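Local coordinates for ganglioside-induced differentiation-associated protein 2 (Homo sapiens, PDB 4UML), which is of unknown molecular function but carries an N-terminal macro domain, the part in this entry, and probably takes part in signalling, at residues 68-73 with 161-166; 62-67 with 205-210. All blocks are in the same frame, centred on the assembly; numbering follows the deposited sequence.

Interaction 1: 68-73 with 161-166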
ATOM      1  N   ASN A  68       9.306  -8.917  -2.136  1.00 23.52           N
ATOM      2  CA  ASN A  68      10.624  -8.281  -2.188  1.00 24.84           C
ATOM      3  C   ASN A  68      10.601  -6.884  -2.838  1.00 25.69           C
ATOM      4  O   ASN A  68      11.569  -6.473  -3.439  1.00 27.67           O
ATOM      5  CB  ASN A  68      11.635  -9.198  -2.899  1.00 25.88           C
ATOM      6  CG  ASN A  68      11.347  -9.332  -4.378  1.00 29.10           C
ATOM      7  OD1 ASN A  68      10.217  -9.086  -4.816  1.00 26.05           O
ATOM      8  ND2 ASN A  68      12.364  -9.694  -5.166  1.00 28.77           N
ATOM      9  N   CYS A  69       9.514  -6.139  -2.691  1.00 24.41           N
ATOM     10  CA  CYS A  69       9.502  -4.737  -3.058  1.00 26.30           C
ATOM     11  C   CYS A  69      10.525  -3.972  -2.221  1.00 26.87           C
ATOM     12  O   CYS A  69      10.909  -4.425  -1.125  1.00 27.33           O
ATOM     13  CB  CYS A  69       8.095  -4.165  -2.844  1.00 27.48           C
ATOM     14  SG  CYS A  69       6.827  -4.913  -3.899  1.00 30.83           S
ATOM     15  N   THR A  70      10.925  -2.789  -2.686  1.00 26.87           N
ATOM     16  CA  THR A  70      11.874  -1.948  -1.952  1.00 25.63           C
ATOM     17  C   THR A  70      11.324  -1.676  -0.545  1.00 26.69           C
ATOM     18  O   THR A  70      12.071  -1.774   0.453  1.00 25.42           O
ATOM     19  CB  THR A  70      12.157  -0.615  -2.677  1.00 27.51           C
ATOM     20  OG1 THR A  70      12.409  -0.896  -4.068  1.00 26.67           O
ATOM     21  CG2 THR A  70      13.376   0.119  -2.037  1.00 28.02           C
ATOM     22  N   ALA A  71      10.036  -1.324  -0.487  1.00 22.73           N
ATOM     23  CA  ALA A  71       9.293  -1.163   0.746  1.00 22.19           C
ATOM     24  C   ALA A  71       7.941  -1.871   0.679  1.00 20.28           C
ATOM     25  O   ALA A  71       7.273  -1.910  -0.370  1.00 22.19           O
ATOM     26  CB  ALA A  71       9.072   0.312   1.048  1.00 22.84           C
ATOM     27  N   ILE A  72       7.555  -2.447   1.799  1.00 21.39           N
ATOM     28  CA  ILE A  72       6.189  -2.880   2.017  1.00 22.52           C
ATOM     29  C   ILE A  72       5.578  -1.981   3.083  1.00 20.51           C
ATOM     30  O   ILE A  72       6.288  -1.338   3.882  1.00 21.71           O
ATOM     31  CB  ILE A  72       6.049  -4.379   2.354  1.00 23.87           C
ATOM     32  CG1 ILE A  72       6.766  -4.728   3.666  1.00 26.15           C
ATOM     33  CG2 ILE A  72       6.534  -5.244   1.216  1.00 26.52           C
ATOM     34  CD1 ILE A  72       6.005  -5.755   4.427  1.00 29.64           C
ATOM     35  N   VAL A  73       4.259  -1.917   3.056  1.00 19.92           N
ATOM     36  CA  VAL A  73       3.498  -1.025   3.893  1.00 19.60           C
ATOM     37  C   VAL A  73       2.759  -1.784   5.015  1.00 21.19           C
ATOM     38  O   VAL A  73       2.078  -2.761   4.775  1.00 21.81           O
ATOM     39  CB  VAL A  73       2.482  -0.254   3.058  1.00 19.78           C
ATOM     40  CG1 VAL A  73       1.647   0.663   3.949  1.00 20.95           C
ATOM     41  CG2 VAL A  73       3.156   0.545   1.945  1.00 20.26           C
ATOM     42  N   SER A 161      14.160   7.151  -3.418  1.00 33.71           N
ATOM     43  CA  SER A 161      14.379   6.580  -4.735  1.00 35.69           C
ATOM     44  C   SER A 161      14.055   5.101  -4.804  1.00 35.50           C
ATOM     45  O   SER A 161      14.843   4.321  -5.310  1.00 33.52           O
ATOM     46  CB  SER A 161      15.843   6.811  -5.189  1.00 41.47           C
ATOM     47  OG  SER A 161      16.248   8.141  -4.909  1.00 42.86           O
ATOM     48  N   MET A 162      12.881   4.697  -4.323  1.00 32.98           N
ATOM     49  CA  MET A 162      12.534   3.271  -4.334  1.00 29.25           C
ATOM     50  C   MET A 162      12.026   2.836  -5.689  1.00 31.15           C
ATOM     51  O   MET A 162      11.280   3.552  -6.322  1.00 35.05           O
ATOM     52  CB  MET A 162      11.485   2.975  -3.288  1.00 27.80           C
ATOM     53  CG  MET A 162      11.872   3.440  -1.901  1.00 30.26           C
ATOM     54  SD  MET A 162      10.642   2.791  -0.744  1.00 28.63           S
ATOM     55  CE  MET A 162      11.164   3.541   0.764  1.00 29.06           C
ATOM     56  N   SER A 163      12.398   1.639  -6.124  1.00 31.15           N
ATOM     57  CA  SER A 163      11.901   1.117  -7.383  1.00 31.84           C
ATOM     58  C   SER A 163      10.529   0.405  -7.291  1.00 32.60           C
ATOM     59  O   SER A 163       9.812   0.318  -8.294  1.00 30.73           O
ATOM     60  CB  SER A 163      12.953   0.194  -7.999  1.00 34.91           C
ATOM     61  OG  SER A 163      13.096  -0.982  -7.230  1.00 36.90           O
ATOM     62  N   SER A 164      10.149  -0.079  -6.104  1.00 27.91           N
ATOM     63  CA  SER A 164       8.838  -0.709  -5.936  1.00 25.36           C
ATOM     64  C   SER A 164       8.302  -0.565  -4.521  1.00 25.11           C
ATOM     65  O   SER A 164       9.071  -0.454  -3.540  1.00 23.65           O
ATOM     66  CB  SER A 164       8.833  -2.180  -6.341  1.00 26.88           C
ATOM     67  OG  SER A 164       9.716  -2.931  -5.558  1.00 26.02           O
ATOM     68  N   VAL A 165       6.976  -0.511  -4.446  1.00 24.05           N
ATOM     69  CA  VAL A 165       6.232  -0.408  -3.185  1.00 23.40           C
ATOM     70  C   VAL A 165       5.111  -1.463  -3.185  1.00 22.86           C
ATOM     71  O   VAL A 165       4.354  -1.586  -4.152  1.00 25.25           O
ATOM     72  CB  VAL A 165       5.669   1.000  -2.927  1.00 26.67           C
ATOM     73  CG1 VAL A 165       4.925   1.082  -1.586  1.00 27.13           C
ATOM     74  CG2 VAL A 165       6.789   2.038  -2.928  1.00 28.56           C
ATOM     75  N   GLY A 166       5.102  -2.286  -2.146  1.00 21.38           N
ATOM     76  CA  GLY A 166       4.024  -3.214  -1.868  1.00 23.19           C
ATOM     77  C   GLY A 166       3.031  -2.633  -0.889  1.00 21.89           C
ATOM     78  O   GLY A 166       3.307  -2.536   0.288  1.00 21.43           O
TER
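Thr70 OG1 is the best-held polar atom, with two N-H groups pointing at it. Ser164 N gives the firm bond to Thr70 OG1, 3.1 Å long. Ser163 N adds a weak, bent one to Thr70 OG1 at 3.3 Å. OG1 lies beside its own backbone N (chi1 -47°). Ser164 returns the grip: Thr70 N donates to Ser164 OG at 3.1 Å, so each side chain binds the other residue's main chain. Ser164 OG reaches Thr70 N from the crowded position between its own N and carbonyl carbon (chi1 61°). On the other branch, Thr70 CG2 rests on Met162 CB at 3.6 Å, the two side chains crossing obliquely. Met162 then runs on extended, so that its SD sits 3.4 Å from Ala71 CB. An alanine in place of Thr70 would lack OG1 and CG2, and would probably weaken the hold on Ser164 N and loosen the packing against Met162. Beyond this clasp the strands pair regularly. Gly166 N donates to Ala71 O at 2.8 Å, nearly straight (170°), and Val73 N donates to Gly166 O at 3.0 Å. Gly166 is closely packed: Cys69 SG lies 3.6 Å from Gly166 N, and a CB here would be tight against both Cys69 SG and Ile72 CG2. Val73 and Val165 meet on the face covered by helix 139-159. The Schellman motif at Ser161 ends that helix and turns the chain into the sheet. The arrangement is the start of a parallel strand pair in the middle of the macro-domain sheet.

Interaction 2: 62-67 with 205-210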
ATOM      1  N   GLY A  62      -2.262 -12.046  -1.915  1.00 30.61           N
ATOM      2  CA  GLY A  62      -1.225 -12.679  -1.090  1.00 31.73           C
ATOM      3  C   GLY A  62      -0.835 -11.812   0.084  1.00 30.31           C
ATOM      4  O   GLY A  62      -1.344 -10.695   0.228  1.00 29.89           O
ATOM      5  N   ASP A  63       0.075 -12.324   0.904  1.00 27.94           N
ATOM      6  CA  ASP A  63       0.521 -11.659   2.127  1.00 31.02           C
ATOM      7  C   ASP A  63       1.629 -10.666   1.764  1.00 28.01           C
ATOM      8  O   ASP A  63       2.681 -11.068   1.300  1.00 26.13           O
ATOM      9  CB  ASP A  63       1.049 -12.712   3.101  1.00 31.57           C
ATOM     10  CG  ASP A  63       1.360 -12.163   4.483  1.00 36.69           C
ATOM     11  OD1 ASP A  63       1.573 -10.929   4.662  1.00 34.66           O
ATOM     12  OD2 ASP A  63       1.391 -13.000   5.429  1.00 43.18           O
ATOM     13  N   VAL A  64       1.367  -9.377   1.967  1.00 25.41           N
ATOM     14  CA  VAL A  64       2.312  -8.326   1.615  1.00 23.84           C
ATOM     15  C   VAL A  64       3.718  -8.567   2.205  1.00 25.21           C
ATOM     16  O   VAL A  64       4.713  -8.202   1.589  1.00 22.86           O
ATOM     17  CB  VAL A  64       1.770  -6.943   2.024  1.00 25.19           C
ATOM     18  CG1 VAL A  64       1.913  -6.724   3.523  1.00 25.79           C
ATOM     19  CG2 VAL A  64       2.497  -5.846   1.262  1.00 24.76           C
ATOM     20  N   ALA A  65       3.795  -9.189   3.377  1.00 22.45           N
ATOM     21  CA  ALA A  65       5.049  -9.428   4.036  1.00 25.82           C
ATOM     22  C   ALA A  65       6.024 -10.309   3.254  1.00 25.71           C
ATOM     23  O   ALA A  65       7.214 -10.304   3.541  1.00 26.74           O
ATOM     24  CB  ALA A  65       4.819  -9.996   5.429  1.00 26.11           C
ATOM     25  N   LEU A  66       5.521 -11.019   2.254  1.00 27.18           N
ATOM     26  CA  LEU A  66       6.357 -11.915   1.455  1.00 27.50           C
ATOM     27  C   LEU A  66       7.035 -11.214   0.305  1.00 27.97           C
ATOM     28  O   LEU A  66       7.899 -11.795  -0.336  1.00 28.87           O
ATOM     29  CB  LEU A  66       5.503 -13.029   0.889  1.00 28.65           C
ATOM     30  CG  LEU A  66       4.867 -13.932   1.969  1.00 30.26           C
ATOM     31  CD1 LEU A  66       3.929 -14.933   1.325  1.00 32.72           C
ATOM     32  CD2 LEU A  66       5.957 -14.624   2.740  1.00 29.81           C
ATOM     33  N   LEU A  67       6.654  -9.979   0.027  1.00 24.76           N
ATOM     34  CA  LEU A  67       7.097  -9.347  -1.206  1.00 25.25           C
ATOM     35  C   LEU A  67       8.493  -8.757  -1.093  1.00 24.68           C
ATOM     36  O   LEU A  67       8.833  -8.153  -0.091  1.00 24.26           O
ATOM     37  CB  LEU A  67       6.098  -8.263  -1.625  1.00 26.10           C
ATOM     38  CG  LEU A  67       4.714  -8.717  -2.081  1.00 27.58           C
ATOM     39  CD1 LEU A  67       3.805  -7.498  -2.189  1.00 27.72           C
ATOM     40  CD2 LEU A  67       4.795  -9.471  -3.402  1.00 27.99           C
ATOM     41  N   VAL A 205       2.501  -2.617  -6.084  1.00 25.50           N
ATOM     42  CA  VAL A 205       1.751  -3.825  -5.897  1.00 25.07           C
ATOM     43  C   VAL A 205       0.690  -3.577  -4.863  1.00 26.77           C
ATOM     44  O   VAL A 205       0.992  -3.185  -3.729  1.00 28.24           O
ATOM     45  CB  VAL A 205       2.618  -5.009  -5.432  1.00 25.62           C
ATOM     46  CG1 VAL A 205       1.765  -6.256  -5.242  1.00 25.67           C
ATOM     47  CG2 VAL A 205       3.730  -5.276  -6.403  1.00 25.51           C
ATOM     48  N   PHE A 206      -0.551  -3.821  -5.266  1.00 25.83           N
ATOM     49  CA  PHE A 206      -1.668  -3.873  -4.338  1.00 25.42           C
ATOM     50  C   PHE A 206      -1.854  -5.318  -3.899  1.00 26.46           C
ATOM     51  O   PHE A 206      -2.398  -6.117  -4.662  1.00 29.97           O
ATOM     52  CB  PHE A 206      -2.923  -3.343  -5.007  1.00 25.49           C
ATOM     53  CG  PHE A 206      -2.846  -1.892  -5.420  1.00 26.55           C
ATOM     54  CD1 PHE A 206      -2.979  -0.875  -4.481  1.00 26.47           C
ATOM     55  CD2 PHE A 206      -2.727  -1.540  -6.753  1.00 26.91           C
ATOM     56  CE1 PHE A 206      -2.934   0.457  -4.852  1.00 27.28           C
ATOM     57  CE2 PHE A 206      -2.693  -0.195  -7.142  1.00 30.28           C
ATOM     58  CZ  PHE A 206      -2.788   0.811  -6.192  1.00 27.14           C
ATOM     59  N   ALA A 207      -1.333  -5.643  -2.714  1.00 25.90           N
ATOM     60  CA  ALA A 207      -1.517  -6.932  -2.065  1.00 28.29           C
ATOM     61  C   ALA A 207      -2.880  -6.992  -1.394  1.00 30.26           C
ATOM     62  O   ALA A 207      -3.190  -6.162  -0.517  1.00 28.36           O
ATOM     63  CB  ALA A 207      -0.443  -7.161  -1.023  1.00 29.00           C
ATOM     64  N   VAL A 208      -3.691  -7.966  -1.794  1.00 29.81           N
ATOM     65  CA  VAL A 208      -5.063  -8.085  -1.295  1.00 31.86           C
ATOM     66  C   VAL A 208      -5.345  -9.481  -0.734  1.00 35.64           C
ATOM     67  O   VAL A 208      -4.625 -10.415  -1.011  1.00 32.54           O
ATOM     68  CB  VAL A 208      -6.098  -7.734  -2.372  1.00 32.04           C
ATOM     69  CG1 VAL A 208      -5.936  -6.280  -2.796  1.00 32.22           C
ATOM     70  CG2 VAL A 208      -6.047  -8.664  -3.579  1.00 33.89           C
ATOM     71  N   SER A 209      -6.376  -9.601   0.091  1.00 37.74           N
ATOM     72  CA  SER A 209      -6.883 -10.917   0.500  1.00 40.46           C
ATOM     73  C   SER A 209      -8.189 -11.153  -0.226  1.00 38.84           C
ATOM     74  O   SER A 209      -8.622 -10.325  -1.022  1.00 35.40           O
ATOM     75  CB  SER A 209      -7.105 -10.984   2.009  1.00 40.07           C
ATOM     76  OG  SER A 209      -8.186 -10.143   2.384  1.00 43.15           O
ATOM     77  N   ASP A 210      -8.822 -12.294   0.036  1.00 44.07           N
ATOM     78  CA  ASP A 210     -10.096 -12.625  -0.623  1.00 47.83           C
ATOM     79  C   ASP A 210     -11.166 -11.602  -0.298  1.00 44.81           C
ATOM     80  O   ASP A 210     -12.026 -11.307  -1.122  1.00 50.08           O
ATOM     81  CB  ASP A 210     -10.564 -14.035  -0.236  1.00 56.39           C
ATOM     82  CG  ASP A 210      -9.717 -15.123  -0.880  1.00 63.00           C
ATOM     83  OD1 ASP A 210      -9.669 -15.178  -2.131  1.00 66.91           O
ATOM     84  OD2 ASP A 210      -9.090 -15.910  -0.140  1.00 71.51           O
TER
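This contact belongs to the macro-domain fold, where the loop after strand 57-61 lies over the neighbouring strand 203-208. The loop opens with an Asx turn at Asp63 and winds through a 3-10 turn at residues 64-66. Gly62-Asp63-Val64 resembles the Gly-Asp-Ile of other macro domains, whose aspartate meets the adenine of ADP-ribose; a similar role here is not established. The main bump is the Ala207 methyl. It fits a shallow hollow formed by Gly62 O, the branched Val64 and the tip of Leu67. Val64 CB is 3.8 Å from Ala207 CB. Val64 CG2, anti to its backbone N, touches the same methyl. Gly62 O flanks it too, 3.9 Å from Ala207 CB. A second bump lies two residues back along the strand. Leu67 CD1 meets Val205 CG1 tip to tip at 3.9 Å, and Trp60 of strand 57-61 touches both side chains. Phe206, between these two bumps, turns away from the loop, and its side chain touches Leu187 and Val190 of helix 179-197. Val64 also touches Ile90 of helix 85-94, and Ala65 packs on the same helix, where Asp63 OD2 bonds Ser89 OG. Asp63 OD1 accepts from Ala65 N at 3.1 Å, met 43° out of the carboxylate plane. Where the strand ends, one backbone bond joins the two segments: Gly62 N donates to Val208 O at 3.0 Å, nearly along the C=O axis.

Overall arrangement
From the N terminus, the chain leaves strand 57-61 and enters 62-67, which runs directly into 68-73 at the head of strand 71-75. Interaction 1 closes first, when 161-166 returns after helix 139-159 to pair with 68-73. Interaction 2 closes later, when 205-210 arrives after helix 179-197. The smaller loop thus lies wholly within the larger one; the two do not cross. Their centres are about 12 Å apart, and they meet where strands 164-167 and 203-208 lie side by side in one sheet. Val205 N and Val165 O, 2.9 Å apart, probably hydrogen bond. Val64 packs on strands 71-75 and 164-167, its O against Ile72 CG2 and its CG2 against Gly166 O.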